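Local coordinates for protein malate synthase (Haloferax volcanii, PDB 3OYX) that catalyses the magnesium-dependent condensation of acetyl-CoA with glyoxylate to make malate and CoA in the glyoxylate cycle, at residues R12-S17 and G255-T260; G36-Q41 and G74-G79. All coordinates share one frame; numbering follows the deposited sequence.

Contact 1 (R12-S17 and G255-T260); sequences RTFFTS and GIWSLT. With GLV (glyoxylic acid), chain B.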
loop_
_atom_site.group_PDB
_atom_site.type_symbol
_atom_site.label_atom_id
_atom_site.label_comp_id
_atom_site.label_asym_id
_atom_site.label_seq_id
_atom_site.Cartn_x
_atom_site.Cartn_y
_atom_site.Cartn_z
ATOM N N ARG A 12 -0.930 -24.079 -1.238
ATOM C CA ARG A 12 0.239 -23.812 -0.389
ATOM C C ARG A 12 1.457 -23.838 -1.239
ATOM O O ARG A 12 2.445 -23.175 -0.942
ATOM C CB ARG A 12 0.459 -24.928 0.638
ATOM C CG ARG A 12 -0.668 -25.206 1.612
ATOM C CD ARG A 12 -0.424 -26.485 2.311
ATOM N NE ARG A 12 -0.691 -27.529 1.335
ATOM C CZ ARG A 12 -0.645 -28.834 1.562
ATOM N NH1 ARG A 12 -0.316 -29.281 2.774
ATOM N NH2 ARG A 12 -0.918 -29.676 0.569
ATOM N N THR A 13 1.427 -24.657 -2.278
ATOM C CA THR A 13 2.651 -24.869 -3.025
ATOM C C THR A 13 2.361 -24.708 -4.499
ATOM O O THR A 13 1.377 -25.273 -5.027
ATOM C CB THR A 13 3.321 -26.237 -2.660
ATOM O OG1 THR A 13 2.328 -27.280 -2.630
ATOM C CG2 THR A 13 3.943 -26.139 -1.270
ATOM N N PHE A 14 3.231 -23.936 -5.150
ATOM C CA PHE A 14 3.084 -23.632 -6.556
ATOM C C PHE A 14 4.454 -23.955 -7.130
ATOM O O PHE A 14 5.395 -23.156 -7.002
ATOM C CB PHE A 14 2.642 -22.149 -6.657
ATOM C CG PHE A 14 2.578 -21.595 -8.066
ATOM C CD1 PHE A 14 1.376 -21.545 -8.752
ATOM C CD2 PHE A 14 3.715 -21.054 -8.686
ATOM C CE1 PHE A 14 1.321 -21.002 -10.053
ATOM C CE2 PHE A 14 3.672 -20.556 -9.965
ATOM C CZ PHE A 14 2.474 -20.547 -10.654
ATOM N N PHE A 15 4.605 -25.146 -7.717
ATOM C CA PHE A 15 5.965 -25.647 -8.003
ATOM C C PHE A 15 6.246 -25.688 -9.467
ATOM O O PHE A 15 5.515 -26.358 -10.185
ATOM C CB PHE A 15 6.161 -27.070 -7.377
ATOM C CG PHE A 15 7.472 -27.809 -7.781
ATOM C CD1 PHE A 15 8.718 -27.164 -7.790
ATOM C CD2 PHE A 15 7.438 -29.179 -8.139
ATOM C CE1 PHE A 15 9.908 -27.838 -8.201
ATOM C CE2 PHE A 15 8.623 -29.902 -8.499
ATOM C CZ PHE A 15 9.852 -29.237 -8.533
ATOM N N THR A 16 7.312 -25.038 -9.922
ATOM C CA THR A 16 7.660 -25.067 -11.350
ATOM C C THR A 16 8.753 -26.063 -11.847
ATOM O O THR A 16 9.726 -26.360 -11.128
ATOM C CB THR A 16 8.033 -23.644 -11.833
ATOM O OG1 THR A 16 8.929 -23.065 -10.887
ATOM C CG2 THR A 16 6.774 -22.744 -11.895
ATOM N N SER A 17 8.621 -26.548 -13.089
ATOM C CA SER A 17 9.642 -27.412 -13.719
ATOM C C SER A 17 9.914 -27.038 -15.165
ATOM O O SER A 17 8.991 -26.849 -15.921
ATOM C CB SER A 17 9.177 -28.868 -13.701
ATOM O OG SER A 17 8.557 -29.120 -12.466
ATOM N N GLY A 255 0.086 -19.175 0.031
ATOM C CA GLY A 255 0.792 -20.115 -0.829
ATOM C C GLY A 255 2.052 -19.436 -1.289
ATOM O O GLY A 255 2.104 -18.217 -1.288
ATOM N N ILE A 256 3.073 -20.195 -1.656
ATOM C CA ILE A 256 4.244 -19.544 -2.197
ATOM C C ILE A 256 4.725 -20.389 -3.344
ATOM O O ILE A 256 4.360 -21.548 -3.449
ATOM C CB ILE A 256 5.331 -19.402 -1.124
ATOM C CG1 ILE A 256 6.595 -18.767 -1.712
ATOM C CG2 ILE A 256 5.594 -20.778 -0.424
ATOM C CD1 ILE A 256 7.353 -17.988 -0.665
ATOM N N TRP A 257 5.526 -19.794 -4.213
ATOM C CA TRP A 257 6.258 -20.539 -5.230
ATOM C C TRP A 257 7.276 -21.532 -4.585
ATOM O O TRP A 257 7.802 -21.276 -3.485
ATOM C CB TRP A 257 6.988 -19.505 -6.055
ATOM C CG TRP A 257 7.335 -19.852 -7.459
ATOM C CD1 TRP A 257 8.217 -20.817 -7.893
ATOM C CD2 TRP A 257 6.911 -19.151 -8.618
ATOM N NE1 TRP A 257 8.339 -20.776 -9.255
ATOM C CE2 TRP A 257 7.563 -19.745 -9.725
ATOM C CE3 TRP A 257 6.066 -18.042 -8.832
ATOM C CZ2 TRP A 257 7.373 -19.285 -11.035
ATOM C CZ3 TRP A 257 5.847 -17.606 -10.143
ATOM C CH2 TRP A 257 6.506 -18.225 -11.215
ATOM N N SER A 258 7.533 -22.664 -5.239
ATOM C CA SER A 258 8.547 -23.620 -4.767
ATOM C C SER A 258 9.412 -23.962 -5.981
ATOM O O SER A 258 8.902 -24.128 -7.097
ATOM C CB SER A 258 7.927 -24.888 -4.226
ATOM O OG SER A 258 7.357 -24.653 -2.963
ATOM N N LEU A 259 10.722 -24.002 -5.766
ATOM C CA LEU A 259 11.637 -24.218 -6.854
ATOM C C LEU A 259 12.217 -25.639 -6.851
ATOM O O LEU A 259 12.787 -26.068 -7.833
ATOM C CB LEU A 259 12.727 -23.169 -6.771
ATOM C CG LEU A 259 12.268 -21.773 -7.176
ATOM C CD1 LEU A 259 13.423 -20.831 -7.048
ATOM C CD2 LEU A 259 11.795 -21.813 -8.626
ATOM N N THR A 260 12.059 -26.357 -5.742
ATOM C CA THR A 260 12.641 -27.679 -5.511
ATOM C C THR A 260 11.689 -28.533 -4.672
ATOM O O THR A 260 10.811 -28.016 -3.973
ATOM C CB THR A 260 13.996 -27.602 -4.723
ATOM O OG1 THR A 260 13.811 -26.929 -3.474
ATOM C CG2 THR A 260 15.020 -26.844 -5.475
HETATM C C1 GLV B . 8.065 -14.935 -11.747
HETATM O O1 GLV B . 7.973 -15.144 -12.962
HETATM C C2 GLV B . 9.018 -13.869 -11.412
HETATM O O2 GLV B . 9.341 -13.725 -10.235
HETATM O O3 GLV B . 9.450 -13.039 -12.397
#

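Contact 2 (G36-Q41 and G74-G79); sequences GLRGMQ and GAEFPG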
loop_
_atom_site.group_PDB
_atom_site.type_symbol
_atom_site.label_atom_id
_atom_site.label_comp_id
_atom_site.label_asym_id
_atom_site.label_seq_id
_atom_site.Cartn_x
_atom_site.Cartn_y
_atom_site.Cartn_z
ATOM N N GLY A 36 6.185 -37.521 -10.938
ATOM C CA GLY A 36 6.287 -38.667 -10.020
ATOM C C GLY A 36 6.180 -38.366 -8.527
ATOM O O GLY A 36 6.096 -39.286 -7.717
ATOM N N LEU A 37 6.163 -37.095 -8.125
ATOM C CA LEU A 37 6.142 -36.711 -6.723
ATOM C C LEU A 37 4.824 -37.086 -6.042
ATOM O O LEU A 37 3.768 -37.070 -6.693
ATOM C CB LEU A 37 6.359 -35.207 -6.671
ATOM C CG LEU A 37 7.737 -34.722 -7.124
ATOM C CD1 LEU A 37 7.840 -33.204 -7.041
ATOM C CD2 LEU A 37 8.871 -35.348 -6.301
ATOM N N ARG A 38 4.864 -37.426 -4.747
ATOM C CA ARG A 38 3.648 -37.836 -4.017
ATOM C C ARG A 38 3.737 -37.340 -2.576
ATOM O O ARG A 38 4.817 -37.012 -2.114
ATOM C CB ARG A 38 3.451 -39.373 -4.085
ATOM C CG ARG A 38 3.431 -39.979 -5.530
ATOM C CD ARG A 38 2.060 -39.734 -6.201
ATOM N NE ARG A 38 1.818 -40.355 -7.505
ATOM C CZ ARG A 38 2.252 -39.887 -8.685
ATOM N NH1 ARG A 38 3.018 -38.786 -8.780
ATOM N NH2 ARG A 38 1.912 -40.531 -9.803
ATOM N N GLY A 39 2.630 -37.228 -1.861
ATOM C CA GLY A 39 2.698 -36.772 -0.473
ATOM C C GLY A 39 3.211 -35.349 -0.240
ATOM O O GLY A 39 3.101 -34.461 -1.110
ATOM N N MET A 40 3.766 -35.110 0.943
ATOM C CA MET A 40 4.409 -33.831 1.206
ATOM C C MET A 40 5.427 -33.370 0.177
ATOM O O MET A 40 5.801 -32.216 0.196
ATOM C CB MET A 40 5.052 -33.799 2.594
ATOM C CG MET A 40 4.048 -33.771 3.747
ATOM S SD MET A 40 2.693 -32.586 3.627
ATOM C CE MET A 40 2.862 -31.754 5.198
ATOM N N GLN A 41 5.878 -34.240 -0.715
ATOM C CA GLN A 41 6.834 -33.827 -1.763
ATOM C C GLN A 41 6.116 -33.264 -3.016
ATOM O O GLN A 41 6.765 -32.715 -3.908
ATOM C CB GLN A 41 7.731 -35.002 -2.209
ATOM C CG GLN A 41 8.853 -35.579 -1.279
ATOM C CD GLN A 41 9.943 -36.261 -2.134
ATOM O OE1 GLN A 41 9.758 -37.382 -2.638
ATOM N NE2 GLN A 41 11.035 -35.533 -2.392
ATOM N N GLY A 74 -0.213 -37.910 -16.143
ATOM C CA GLY A 74 -1.017 -36.905 -15.488
ATOM C C GLY A 74 -2.125 -37.494 -14.656
ATOM O O GLY A 74 -2.488 -36.967 -13.612
ATOM N N ALA A 75 -2.694 -38.603 -15.100
ATOM C CA ALA A 75 -3.826 -39.183 -14.392
ATOM C C ALA A 75 -3.454 -39.401 -12.935
ATOM O O ALA A 75 -4.277 -39.290 -12.058
ATOM C CB ALA A 75 -4.247 -40.502 -15.065
ATOM N N GLU A 76 -2.185 -39.663 -12.686
ATOM C CA GLU A 76 -1.740 -40.129 -11.377
ATOM C C GLU A 76 -1.418 -38.989 -10.416
ATOM O O GLU A 76 -1.368 -39.201 -9.192
ATOM C CB GLU A 76 -0.482 -41.039 -11.562
ATOM C CG GLU A 76 -0.772 -42.316 -12.399
ATOM C CD GLU A 76 -1.983 -43.010 -11.807
ATOM O OE1 GLU A 76 -2.427 -42.534 -10.727
ATOM O OE2 GLU A 76 -2.509 -43.967 -12.409
ATOM N N PHE A 77 -1.170 -37.804 -10.988
ATOM C CA PHE A 77 -0.498 -36.728 -10.272
ATOM C C PHE A 77 -1.467 -36.218 -9.231
ATOM O O PHE A 77 -2.595 -35.933 -9.556
ATOM C CB PHE A 77 -0.019 -35.629 -11.216
ATOM C CG PHE A 77 0.682 -34.535 -10.500
ATOM C CD1 PHE A 77 2.012 -34.668 -10.153
ATOM C CD2 PHE A 77 -0.010 -33.402 -10.096
ATOM C CE1 PHE A 77 2.658 -33.657 -9.445
ATOM C CE2 PHE A 77 0.620 -32.418 -9.368
ATOM C CZ PHE A 77 1.966 -32.536 -9.056
ATOM N N PRO A 78 -1.057 -36.188 -7.956
ATOM C CA PRO A 78 -2.104 -36.000 -6.962
ATOM C C PRO A 78 -2.581 -34.527 -6.752
ATOM O O PRO A 78 -3.611 -34.308 -6.099
ATOM C CB PRO A 78 -1.447 -36.542 -5.692
ATOM C CG PRO A 78 0.010 -36.259 -5.899
ATOM C CD PRO A 78 0.290 -36.297 -7.354
ATOM N N GLY A 79 -1.830 -33.534 -7.237
ATOM C CA GLY A 79 -2.263 -32.139 -7.128
ATOM C C GLY A 79 -2.880 -31.687 -8.435
ATOM O O GLY A 79 -3.246 -32.509 -9.272
#

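Contact 1 (R12-S17 and G255-T260)
Trp257 lies beside Phe14 and Thr16 on one face of two adjoining parallel strands, and its indole links the strand pairing to the active site. With CG roughly anti to the backbone N (chi1 -154°), the ring reaches across to the neighbouring strand. Trp257 CB and CG pass near Phe14 O, and Trp257 CD1 lies 3.8 Å from the same oxygen. On the pyrrole side, Trp257 NE1 donates to Thr16 OG1 at 2.9 Å, a bond tilted 24° out of the indole plane, while the methyl CG2 of the same threonine lies obliquely against the indole, 3.6 Å from Trp257 CZ2. Over one face of the indole comes the edge of Phe14, led by CE2, which is 3.7 Å from Trp257 CE3. This is a T-shaped pair, its six-membered rings at 62° and their centroids 4.8 Å apart. At the tip, Trp257 CH2 is in van der Waals contact with C1 of bound glyoxylic acid, at 3.7 Å; the ligand's hydrogen bonds come from Arg84 and the backbone N of Val191 and Asp192. With an alanine here, Thr16 OG1 is likely to lose its indole donor and the Phe14 edge the ring it packs on, and a gap would probably open beside the glyoxylate.

Beneath these side chains, Ile256 N donates to Arg12 O and Ser258 N to Phe14 O (2.8 Å), with weaker bonds from Phe14 N to Ile256 O and Thr16 N to Ser258 O. Phe15 and Ser258 point to the other face, toward helix 261-269, and Ser258 OG is hydrogen-bonded to Tyr241 OH. Such parallel pairing of the first strand with the last closes the (beta/alpha)8 barrel of the HpcH/HpaI aldolase family, here beside the acetyl-CoA-binding Thr16 and Ser17.

Contact 2 (G36-Q41 and G74-G79)
Arg38 and Pro78 meet where two surface loops run past each other, and the arginine side chain also reaches on to Glu76. Arg38 CD is 4.0 Å from Pro78 CG, the two side chains crossing at about a right angle. The proline ring lies against the backbone of the first loop as well, with Pro78 CD 3.6 Å from Leu37 O. Farther out, the flat guanidinium of Arg38 presents one face to the Glu76 carbonyl, whose O sits 3.4 Å above the guanidinium plane. This is contact through a face, not a bond along an N-H. The two opposite charges remain apart, Arg38 NH2 being 4.9 Å from Glu76 OE1, so any attraction between them is probably modest at this exposed edge.

What fixes the guanidinium comes from its own loop. A bend at chi2 (-78°) folds the arginine chain back, and Arg38 NH1 donates to Leu37 O at 2.8 Å, nearly straight at 168° and in the guanidinium plane; NH1 also binds the carbonyl of Ala35. Leu37 O therefore faces both the arginine that reaches over to the second loop and the proline that belongs to it. Behind Pro78, its CD packs over one face of the Phe77 ring, which in turn meets Trp46 and Pro43. The backbone bond from Phe77 N to Gly74 O closes the turn that contains Glu76, just before Pro78. On the outer side, Gly39 is hydrogen-bonded to Asp411 and Gln412 of a neighbouring subunit, and Pro78 packs on that same Asp411. The contact thus joins two successive helix-to-strand connections of the barrel, those leading into strands 45-49 and 80-81, at the border with the next subunit.

Overall arrangement
From the N terminus the chain enters strand 13-18, the first half of contact 1, then passes through helix 29-34 into the first loop of contact 2. Strand 45-49 and helix 59-73 follow before the second loop, which closes a short local circuit of 32 intervening residues. The chain must then travel through the remaining barrel strands before 255-260 returns to the first strand, so the circuit of contact 2 lies wholly within the far longer one of contact 1. One is the barrel seam, the other a surface contact between two helix-to-strand loops, their centres about 14 Å apart. They meet directly where Phe15 CE2 packs on Leu37 CD1 at 3.7 Å.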